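Putative hyaluronoglucosaminidase (Clostridium perfringens, PDB 6PWI) is a family 84 glycoside hydrolase that probably has hexosaminidase activity, this chain holding its (beta/alpha)8 barrel together with flanking domains of a longer secreted protein. Local coordinates at residues Lys233-Val241 against Glu283-Arg291; Gly203-Ala214 against Thr247-Ile255. All blocks are in the same frame, centred on the assembly; numbering follows the deposited sequence.

Contact 1. Residues Lys233-Val241 against Glu283-Arg291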
loop_
_atom_site.group_PDB
_atom_site.type_symbol
_atom_site.label_atom_id
_atom_site.label_comp_id
_atom_site.label_asym_id
_atom_site.label_seq_id
_atom_site.Cartn_x
_atom_site.Cartn_y
_atom_site.Cartn_z
ATOM N N LYS A 233 9.102 -23.555 9.675
ATOM C CA LYS A 233 8.328 -22.323 9.666
ATOM C C LYS A 233 9.245 -21.120 9.901
ATOM O O LYS A 233 9.121 -20.103 9.218
ATOM C CB LYS A 233 7.107 -22.412 10.593
ATOM N N LEU A 234 10.189 -21.256 10.837
ATOM C CA LEU A 234 11.147 -20.203 11.128
ATOM C C LEU A 234 12.002 -19.898 9.897
ATOM O O LEU A 234 12.346 -18.744 9.650
ATOM C CB LEU A 234 12.015 -20.624 12.323
ATOM C CG LEU A 234 12.942 -19.535 12.873
ATOM C CD1 LEU A 234 12.162 -18.481 13.649
ATOM C CD2 LEU A 234 14.046 -20.124 13.740
ATOM N N ALA A 235 12.353 -20.934 9.129
ATOM C CA ALA A 235 13.222 -20.766 7.974
ATOM C C ALA A 235 12.476 -20.019 6.872
ATOM O O ALA A 235 13.087 -19.296 6.083
ATOM C CB ALA A 235 13.732 -22.103 7.495
ATOM N N GLU A 236 11.151 -20.201 6.835
ATOM C CA GLU A 236 10.301 -19.505 5.883
ATOM C C GLU A 236 10.235 -18.029 6.259
ATOM O O GLU A 236 10.305 -17.173 5.383
ATOM C CB GLU A 236 8.895 -20.101 5.853
ATOM C CG GLU A 236 8.808 -21.416 5.104
ATOM C CD GLU A 236 7.493 -22.154 5.296
ATOM O OE1 GLU A 236 6.476 -21.504 5.663
ATOM O OE2 GLU A 236 7.483 -23.381 5.081
ATOM N N ILE A 237 10.112 -17.756 7.564
ATOM C CA ILE A 237 10.095 -16.399 8.082
ATOM C C ILE A 237 11.409 -15.710 7.717
ATOM O O ILE A 237 11.397 -14.577 7.233
ATOM C CB ILE A 237 9.789 -16.367 9.597
ATOM C CG1 ILE A 237 8.319 -16.700 9.881
ATOM C CG2 ILE A 237 10.190 -15.031 10.214
ATOM C CD1 ILE A 237 7.995 -16.906 11.347
ATOM N N LYS A 238 12.536 -16.409 7.914
ATOM C CA LYS A 238 13.839 -15.809 7.663
ATOM C C LYS A 238 13.986 -15.398 6.194
ATOM O O LYS A 238 14.626 -14.393 5.901
ATOM C CB LYS A 238 14.989 -16.685 8.168
ATOM C CG LYS A 238 16.342 -16.391 7.535
ATOM C CD LYS A 238 17.512 -16.748 8.421
ATOM C CE LYS A 238 18.809 -16.929 7.661
ATOM N NZ LYS A 238 18.918 -16.008 6.505
ATOM N N GLU A 239 13.389 -16.162 5.274
ATOM C CA GLU A 239 13.438 -15.785 3.868
ATOM C C GLU A 239 12.690 -14.470 3.644
ATOM O O GLU A 239 13.137 -13.630 2.869
ATOM C CB GLU A 239 12.874 -16.891 2.976
ATOM C CG GLU A 239 13.889 -17.951 2.599
ATOM C CD GLU A 239 13.344 -19.045 1.696
ATOM O OE1 GLU A 239 12.142 -18.997 1.364
ATOM O OE2 GLU A 239 14.124 -19.945 1.322
ATOM N N MET A 240 11.558 -14.292 4.337
ATOM C CA MET A 240 10.763 -13.083 4.197
ATOM C C MET A 240 11.480 -11.898 4.838
ATOM O O MET A 240 11.464 -10.800 4.286
ATOM C CB MET A 240 9.365 -13.250 4.797
ATOM C CG MET A 240 8.499 -14.158 3.959
ATOM S SD MET A 240 6.808 -14.286 4.564
ATOM C CE MET A 240 6.963 -15.542 5.835
ATOM N N VAL A 241 12.124 -12.143 5.984
ATOM C CA VAL A 241 12.849 -11.111 6.703
ATOM C C VAL A 241 14.010 -10.605 5.843
ATOM O O VAL A 241 14.308 -9.409 5.824
ATOM C CB VAL A 241 13.309 -11.621 8.084
ATOM C CG1 VAL A 241 14.315 -10.688 8.735
ATOM C CG2 VAL A 241 12.130 -11.874 9.009
ATOM N N GLU A 283 13.536 -13.403 20.994
ATOM C CA GLU A 283 14.914 -13.763 20.685
ATOM C C GLU A 283 14.953 -14.671 19.459
ATOM O O GLU A 283 15.841 -14.526 18.619
ATOM C CB GLU A 283 15.605 -14.432 21.877
ATOM C CG GLU A 283 15.892 -13.502 23.045
ATOM C CD GLU A 283 16.977 -12.464 22.808
ATOM O OE1 GLU A 283 17.530 -12.426 21.682
ATOM O OE2 GLU A 283 17.270 -11.696 23.751
ATOM N N GLN A 284 13.983 -15.596 19.359
ATOM C CA GLN A 284 13.922 -16.522 18.236
ATOM C C GLN A 284 13.732 -15.745 16.932
ATOM O O GLN A 284 14.439 -15.998 15.957
ATOM C CB GLN A 284 12.852 -17.602 18.433
ATOM C CG GLN A 284 12.939 -18.725 17.402
ATOM C CD GLN A 284 11.719 -19.613 17.287
ATOM O OE1 GLN A 284 10.594 -19.228 17.602
ATOM N NE2 GLN A 284 11.933 -20.823 16.800
ATOM N N LEU A 285 12.790 -14.791 16.924
ATOM C CA LEU A 285 12.573 -13.976 15.738
ATOM C C LEU A 285 13.796 -13.098 15.492
ATOM O O LEU A 285 14.198 -12.937 14.341
ATOM C CB LEU A 285 11.300 -13.134 15.883
ATOM C CG LEU A 285 9.973 -13.802 15.505
ATOM C CD1 LEU A 285 10.045 -14.503 14.160
ATOM C CD2 LEU A 285 9.498 -14.756 16.582
ATOM N N TYR A 286 14.389 -12.559 16.573
ATOM C CA TYR A 286 15.559 -11.692 16.490
ATOM C C TYR A 286 16.704 -12.420 15.787
ATOM O O TYR A 286 17.475 -11.802 15.049
ATOM C CB TYR A 286 16.032 -11.238 17.877
ATOM C CG TYR A 286 17.142 -10.213 17.852
ATOM C CD1 TYR A 286 16.863 -8.855 17.865
ATOM C CD2 TYR A 286 18.480 -10.592 17.809
ATOM C CE1 TYR A 286 17.879 -7.910 17.829
ATOM C CE2 TYR A 286 19.508 -9.661 17.762
ATOM C CZ TYR A 286 19.204 -8.313 17.779
ATOM O OH TYR A 286 20.196 -7.376 17.733
ATOM N N SER A 287 16.782 -13.739 16.026
ATOM C CA SER A 287 17.865 -14.580 15.544
ATOM C C SER A 287 17.766 -14.801 14.036
ATOM O O SER A 287 18.742 -15.205 13.410
ATOM C CB SER A 287 17.916 -15.886 16.300
ATOM O OG SER A 287 17.013 -16.831 15.751
ATOM N N VAL A 288 16.596 -14.547 13.441
ATOM C CA VAL A 288 16.501 -14.654 11.993
ATOM C C VAL A 288 16.429 -13.272 11.344
ATOM O O VAL A 288 16.237 -13.186 10.136
ATOM C CB VAL A 288 15.382 -15.605 11.516
ATOM C CG1 VAL A 288 15.690 -17.056 11.849
ATOM C CG2 VAL A 288 14.005 -15.217 12.034
ATOM N N GLY A 289 16.592 -12.197 12.132
ATOM C CA GLY A 289 16.827 -10.872 11.568
ATOM C C GLY A 289 15.717 -9.845 11.824
ATOM O O GLY A 289 15.848 -8.692 11.422
ATOM N N VAL A 290 14.629 -10.253 12.489
ATOM C CA VAL A 290 13.560 -9.333 12.857
ATOM C C VAL A 290 14.111 -8.274 13.813
ATOM O O VAL A 290 14.762 -8.603 14.801
ATOM C CB VAL A 290 12.352 -10.068 13.470
ATOM C CG1 VAL A 290 11.266 -9.093 13.891
ATOM C CG2 VAL A 290 11.785 -11.123 12.531
ATOM N N ARG A 291 13.811 -6.998 13.528
ATOM C CA ARG A 291 14.376 -5.887 14.283
ATOM C C ARG A 291 13.291 -4.892 14.711
ATOM O O ARG A 291 13.604 -3.785 15.152
ATOM C CB ARG A 291 15.500 -5.220 13.478
ATOM C CG ARG A 291 16.772 -6.049 13.363
ATOM C CD ARG A 291 17.520 -6.218 14.677
ATOM N NE ARG A 291 18.718 -7.047 14.578
ATOM C CZ ARG A 291 18.740 -8.379 14.489
ATOM N NH1 ARG A 291 19.897 -9.009 14.406
ATOM N NH2 ARG A 291 17.620 -9.084 14.485
#
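Leu-234 lies on one face of the Gln-284 amide, CD1 over the amide carbon and CD2 3.8 Å from NE2, while the amide's OE1 turns to the backbone N of Tyr-229. A second flat pair lies within 283-291: the guanidinium of Arg-291 lies over one face of the Tyr-286 ring, NH2 above its centre. The same NH2 donates to Tyr-286 O (2.8 Å), in the carbonyl plane and on a lone pair, and to Val-290 O from well above that carbonyl's plane. Val-288, in the turn after the helix, packs against Leu-234 and Lys-238: its CG1 meets Leu-234 CG at 3.8 Å, and its CB sits against Lys-238 CB, whose chain runs on, CG anti to the backbone N (chi1 160°), to a salt bridge with Asp-242. Deeper in, Ile-237 CG2 approaches Leu-285 CD1 at 4.0 Å. Val-241 divides its branches, CG1 lying against the Val-288 carbonyl and CG2 reaching Val-290 CG2 at 3.6 Å. The chain can turn away here because Gly-289, at positive phi, is the C-prime residue of a Schellman motif, with Val-290 N bonded to Leu-285 O, ending helix 268-286 against its neighbour in the outer helical layer of a (beta/alpha)8 barrel.

Contact 2. Residues Gly203-Ala214 against Thr247-Ile255; sequences GGDFKMNSYIFA and TKNKFIWTI
Asn-209 O is gripped twice by Lys-250, by the backbone N in a weak bond and by NZ at 2.9 Å, the amine tilted 28° from the carbonyl plane. The lysine chain, bent at chi3 and chi4, folds across to the neighbouring segment, bringing NZ to the same carbonyl that its own backbone N approaches. From this clasp run strands 210-213 and 250-255, parallel neighbours in a (beta/alpha)8 barrel and the two strands of a beta-alpha-beta crossover through helix 231-247; their axes diverge by 28°. The ladder proceeds from Tyr-211 N to Lys-250 O, then Ile-252 N to Tyr-211 O (2.8 Å), then Phe-213 N to Ile-252 O. At its end Thr-254 OG1, placed between backbone N and carbonyl carbon (chi1 58°), donates to Phe-213 O at 2.6 Å.

On the face of Ser-210, Ile-212 and Ile-252, Ile-252 CD1 reaches back to Ser-210 CB and lies 4.0 Å from Ile-212 CG1. The other carries an aromatic cluster. Tyr-211 and Phe-251 point the same way with their planes nearly perpendicular, whereas Phe-251 CZ lies over one face of the Phe-213 ring, toward its rim, and Tyr-211 CZ meets that ring's edge. Trp-253 CD1 extends the row to Phe-213 CD2 (3.7 Å). The strands' C-terminal ends lead toward the probable active site, Ala-214 being about 10 Å, side chain to side chain, from Asp-299, the predicted proton donor. At the N-terminal end, a water donates to both Met-208 O (2.8 Å) and Thr-247 O (2.9 Å).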
loop_
_atom_site.group_PDB
_atom_site.type_symbol
_atom_site.label_atom_id
_atom_site.label_comp_id
_atom_site.label_asym_id
_atom_site.label_seq_id
_atom_site.Cartn_x
_atom_site.Cartn_y
_atom_site.Cartn_z
ATOM N N GLY A 203 6.419 -2.253 -2.130
ATOM C CA GLY A 203 6.482 -1.175 -1.155
ATOM C C GLY A 203 7.853 -0.501 -1.129
ATOM O O GLY A 203 7.950 0.713 -0.944
ATOM N N GLY A 204 8.907 -1.301 -1.342
ATOM C CA GLY A 204 10.279 -0.833 -1.266
ATOM C C GLY A 204 10.625 0.109 -2.416
ATOM O O GLY A 204 11.482 0.981 -2.267
ATOM N N ASP A 205 9.946 -0.087 -3.554
ATOM C CA ASP A 205 10.084 0.786 -4.709
ATOM C C ASP A 205 9.425 2.143 -4.458
ATOM O O ASP A 205 9.674 3.080 -5.210
ATOM C CB ASP A 205 9.561 0.132 -5.993
ATOM C CG ASP A 205 10.500 -0.897 -6.616
ATOM O OD1 ASP A 205 11.698 -0.924 -6.237
ATOM O OD2 ASP A 205 10.029 -1.672 -7.487
ATOM N N PHE A 206 8.594 2.255 -3.408
ATOM C CA PHE A 206 7.903 3.508 -3.130
ATOM C C PHE A 206 8.175 3.990 -1.701
ATOM O O PHE A 206 7.409 4.773 -1.143
ATOM C CB PHE A 206 6.441 3.438 -3.587
ATOM C CG PHE A 206 6.312 3.004 -5.024
ATOM C CD1 PHE A 206 6.660 3.861 -6.061
ATOM C CD2 PHE A 206 5.898 1.716 -5.340
ATOM C CE1 PHE A 206 6.579 3.443 -7.382
ATOM C CE2 PHE A 206 5.825 1.297 -6.661
ATOM C CZ PHE A 206 6.167 2.162 -7.679
ATOM N N LYS A 207 9.298 3.530 -1.131
ATOM C CA LYS A 207 9.864 4.072 0.098
ATOM C C LYS A 207 9.040 3.672 1.324
ATOM O O LYS A 207 9.105 4.339 2.355
ATOM C CB LYS A 207 10.022 5.594 0.008
ATOM C CG LYS A 207 10.850 6.099 -1.166
ATOM C CD LYS A 207 11.193 7.567 -1.035
ATOM C CE LYS A 207 12.150 8.072 -2.090
ATOM N NZ LYS A 207 11.504 8.159 -3.419
ATOM N N MET A 208 8.275 2.578 1.218
ATOM C CA MET A 208 7.604 2.011 2.378
ATOM C C MET A 208 8.645 1.379 3.300
ATOM O O MET A 208 9.694 0.936 2.833
ATOM C CB MET A 208 6.566 0.964 1.961
ATOM C CG MET A 208 5.297 1.590 1.416
ATOM S SD MET A 208 3.985 0.389 1.090
ATOM C CE MET A 208 2.551 1.281 1.689
ATOM N N ASN A 209 8.353 1.338 4.608
ATOM C CA ASN A 209 9.342 0.869 5.565
ATOM C C ASN A 209 8.780 -0.227 6.473
ATOM O O ASN A 209 9.482 -0.683 7.370
ATOM C CB ASN A 209 10.010 2.027 6.322
ATOM C CG ASN A 209 9.088 2.867 7.191
ATOM O OD1 ASN A 209 7.940 2.503 7.451
ATOM N ND2 ASN A 209 9.592 3.992 7.676
ATOM N N SER A 210 7.531 -0.660 6.237
ATOM C CA SER A 210 6.836 -1.495 7.206
ATOM C C SER A 210 5.977 -2.552 6.525
ATOM O O SER A 210 5.095 -2.224 5.734
ATOM C CB SER A 210 5.976 -0.654 8.108
ATOM O OG SER A 210 6.775 0.187 8.921
ATOM N N TYR A 211 6.229 -3.817 6.870
ATOM C CA TYR A 211 5.258 -4.876 6.645
ATOM C C TYR A 211 4.945 -5.509 7.994
ATOM O O TYR A 211 5.789 -6.195 8.558
ATOM C CB TYR A 211 5.765 -5.910 5.636
ATOM C CG TYR A 211 5.020 -7.224 5.643
ATOM C CD1 TYR A 211 3.641 -7.276 5.809
ATOM C CD2 TYR A 211 5.687 -8.427 5.461
ATOM C CE1 TYR A 211 2.953 -8.481 5.814
ATOM C CE2 TYR A 211 5.016 -9.642 5.465
ATOM C CZ TYR A 211 3.644 -9.669 5.638
ATOM O OH TYR A 211 2.975 -10.857 5.635
ATOM N N ILE A 212 3.746 -5.237 8.521
ATOM C CA ILE A 212 3.375 -5.809 9.801
ATOM C C ILE A 212 2.728 -7.165 9.554
ATOM O O ILE A 212 1.677 -7.260 8.924
ATOM C CB ILE A 212 2.487 -4.863 10.626
ATOM C CG1 ILE A 212 3.206 -3.543 10.915
ATOM C CG2 ILE A 212 2.042 -5.547 11.912
ATOM C CD1 ILE A 212 2.289 -2.352 10.919
ATOM N N PHE A 213 3.409 -8.204 10.046
ATOM C CA PHE A 213 3.010 -9.592 9.902
ATOM C C PHE A 213 2.091 -9.968 11.063
ATOM O O PHE A 213 2.567 -10.239 12.164
ATOM C CB PHE A 213 4.278 -10.446 9.875
ATOM C CG PHE A 213 4.091 -11.929 9.696
ATOM C CD1 PHE A 213 3.939 -12.478 8.434
ATOM C CD2 PHE A 213 4.112 -12.780 10.790
ATOM C CE1 PHE A 213 3.790 -13.847 8.271
ATOM C CE2 PHE A 213 3.965 -14.149 10.630
ATOM C CZ PHE A 213 3.810 -14.681 9.369
ATOM N N ALA A 214 0.774 -9.977 10.803
ATOM C CA ALA A 214 -0.214 -10.310 11.821
ATOM C C ALA A 214 -1.272 -11.288 11.290
ATOM O O ALA A 214 -2.461 -11.131 11.576
ATOM C CB ALA A 214 -0.839 -9.038 12.350
ATOM N N THR A 247 14.886 -4.767 0.768
ATOM C CA THR A 247 13.971 -3.785 0.201
ATOM C C THR A 247 13.752 -2.636 1.180
ATOM O O THR A 247 13.286 -1.565 0.789
ATOM C CB THR A 247 12.606 -4.413 -0.105
ATOM O OG1 THR A 247 12.061 -4.877 1.134
ATOM C CG2 THR A 247 12.669 -5.518 -1.139
ATOM N N LYS A 248 14.068 -2.900 2.458
ATOM C CA LYS A 248 13.970 -1.971 3.579
ATOM C C LYS A 248 12.511 -1.719 3.949
ATOM O O LYS A 248 12.208 -0.878 4.791
ATOM C CB LYS A 248 14.841 -0.719 3.412
ATOM C CG LYS A 248 16.229 -0.851 4.017
ATOM C CD LYS A 248 17.096 0.380 3.880
ATOM C CE LYS A 248 18.555 0.099 4.172
ATOM N NZ LYS A 248 18.745 -0.514 5.510
ATOM N N ASN A 249 11.625 -2.486 3.311
ATOM C CA ASN A 249 10.248 -2.646 3.735
ATOM C C ASN A 249 10.243 -3.733 4.815
ATOM O O ASN A 249 9.927 -4.887 4.538
ATOM C CB ASN A 249 9.391 -2.972 2.504
ATOM C CG ASN A 249 7.890 -2.826 2.684
ATOM O OD1 ASN A 249 7.210 -2.380 1.768
ATOM N ND2 ASN A 249 7.346 -3.216 3.828
ATOM N N LYS A 250 10.623 -3.364 6.045
ATOM C CA LYS A 250 11.010 -4.330 7.066
ATOM C C LYS A 250 9.847 -5.253 7.412
ATOM O O LYS A 250 8.693 -4.833 7.431
ATOM C CB LYS A 250 11.385 -3.664 8.394
ATOM C CG LYS A 250 12.413 -2.544 8.335
ATOM C CD LYS A 250 12.693 -1.911 9.703
ATOM C CE LYS A 250 11.497 -1.248 10.366
ATOM N NZ LYS A 250 11.073 0.006 9.688
ATOM N N PHE A 251 10.194 -6.505 7.733
ATOM C CA PHE A 251 9.292 -7.477 8.320
ATOM C C PHE A 251 9.149 -7.180 9.812
ATOM O O PHE A 251 10.115 -7.315 10.565
ATOM C CB PHE A 251 9.873 -8.876 8.106
ATOM C CG PHE A 251 8.983 -10.026 8.501
ATOM C CD1 PHE A 251 8.251 -10.720 7.542
ATOM C CD2 PHE A 251 8.886 -10.432 9.825
ATOM C CE1 PHE A 251 7.444 -11.792 7.895
ATOM C CE2 PHE A 251 8.074 -11.501 10.177
ATOM C CZ PHE A 251 7.360 -12.182 9.212
ATOM N N ILE A 252 7.941 -6.782 10.231
ATOM C CA ILE A 252 7.652 -6.530 11.634
ATOM C C ILE A 252 6.790 -7.665 12.187
ATOM O O ILE A 252 5.670 -7.896 11.721
ATOM C CB ILE A 252 6.982 -5.157 11.811
ATOM C CG1 ILE A 252 7.896 -4.027 11.324
ATOM C CG2 ILE A 252 6.545 -4.960 13.257
ATOM C CD1 ILE A 252 7.160 -2.814 10.818
ATOM N N TRP A 253 7.325 -8.376 13.187
ATOM C CA TRP A 253 6.632 -9.528 13.738
ATOM C C TRP A 253 5.728 -9.053 14.870
ATOM O O TRP A 253 6.051 -8.061 15.515
ATOM C CB TRP A 253 7.638 -10.591 14.200
ATOM C CG TRP A 253 6.987 -11.904 14.523
ATOM C CD1 TRP A 253 6.526 -12.836 13.635
ATOM C CD2 TRP A 253 6.688 -12.413 15.835
ATOM N NE1 TRP A 253 5.965 -13.889 14.303
ATOM C CE2 TRP A 253 6.047 -13.661 15.652
ATOM C CE3 TRP A 253 6.899 -11.944 17.137
ATOM C CZ2 TRP A 253 5.626 -14.444 16.728
ATOM C CZ3 TRP A 253 6.485 -12.720 18.200
ATOM C CH2 TRP A 253 5.855 -13.952 17.994
ATOM N N THR A 254 4.603 -9.744 15.099
ATOM C CA THR A 254 3.635 -9.321 16.110
ATOM C C THR A 254 3.205 -10.495 16.990
ATOM O O THR A 254 3.357 -11.649 16.600
ATOM C CB THR A 254 2.391 -8.668 15.486
ATOM O OG1 THR A 254 1.775 -9.591 14.584
ATOM C CG2 THR A 254 2.701 -7.365 14.782
ATOM N N ILE A 255 2.623 -10.176 18.156
ATOM C CA ILE A 255 2.220 -11.169 19.142
ATOM C C ILE A 255 0.927 -10.728 19.836
ATOM O O ILE A 255 0.718 -9.537 20.054
ATOM C CB ILE A 255 3.367 -11.426 20.143
ATOM C CG1 ILE A 255 3.041 -12.565 21.110
ATOM C CG2 ILE A 255 3.773 -10.152 20.879
ATOM C CD1 ILE A 255 4.264 -13.130 21.807
HETATM O O HOH W 1 11.971 0.979 1.218
#

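How the contacts relate
The two contacts illustrate how a (beta/alpha)8 barrel is built in layers. Their centres lie about 13 Å apart, and their segments alternate along the chain: 203-214, 233-241, 247-255, then 283-291. Helix 231-247 thus joins the two strands of contact 2 and supplies one side of contact 1, while helix 268-286 follows strand 250-255 and leads to the next barrel strand, 293-296. Side chains connect the layers directly, with Val-241 CG2 3.6 Å from Phe-251 CD2 and Leu-285 CG 3.6 Å from Trp-253 CD2. Strand 250-255 is therefore paired within the sheet and backed by both helices, as part of the barrel whose strand ends approach the predicted catalytic residue.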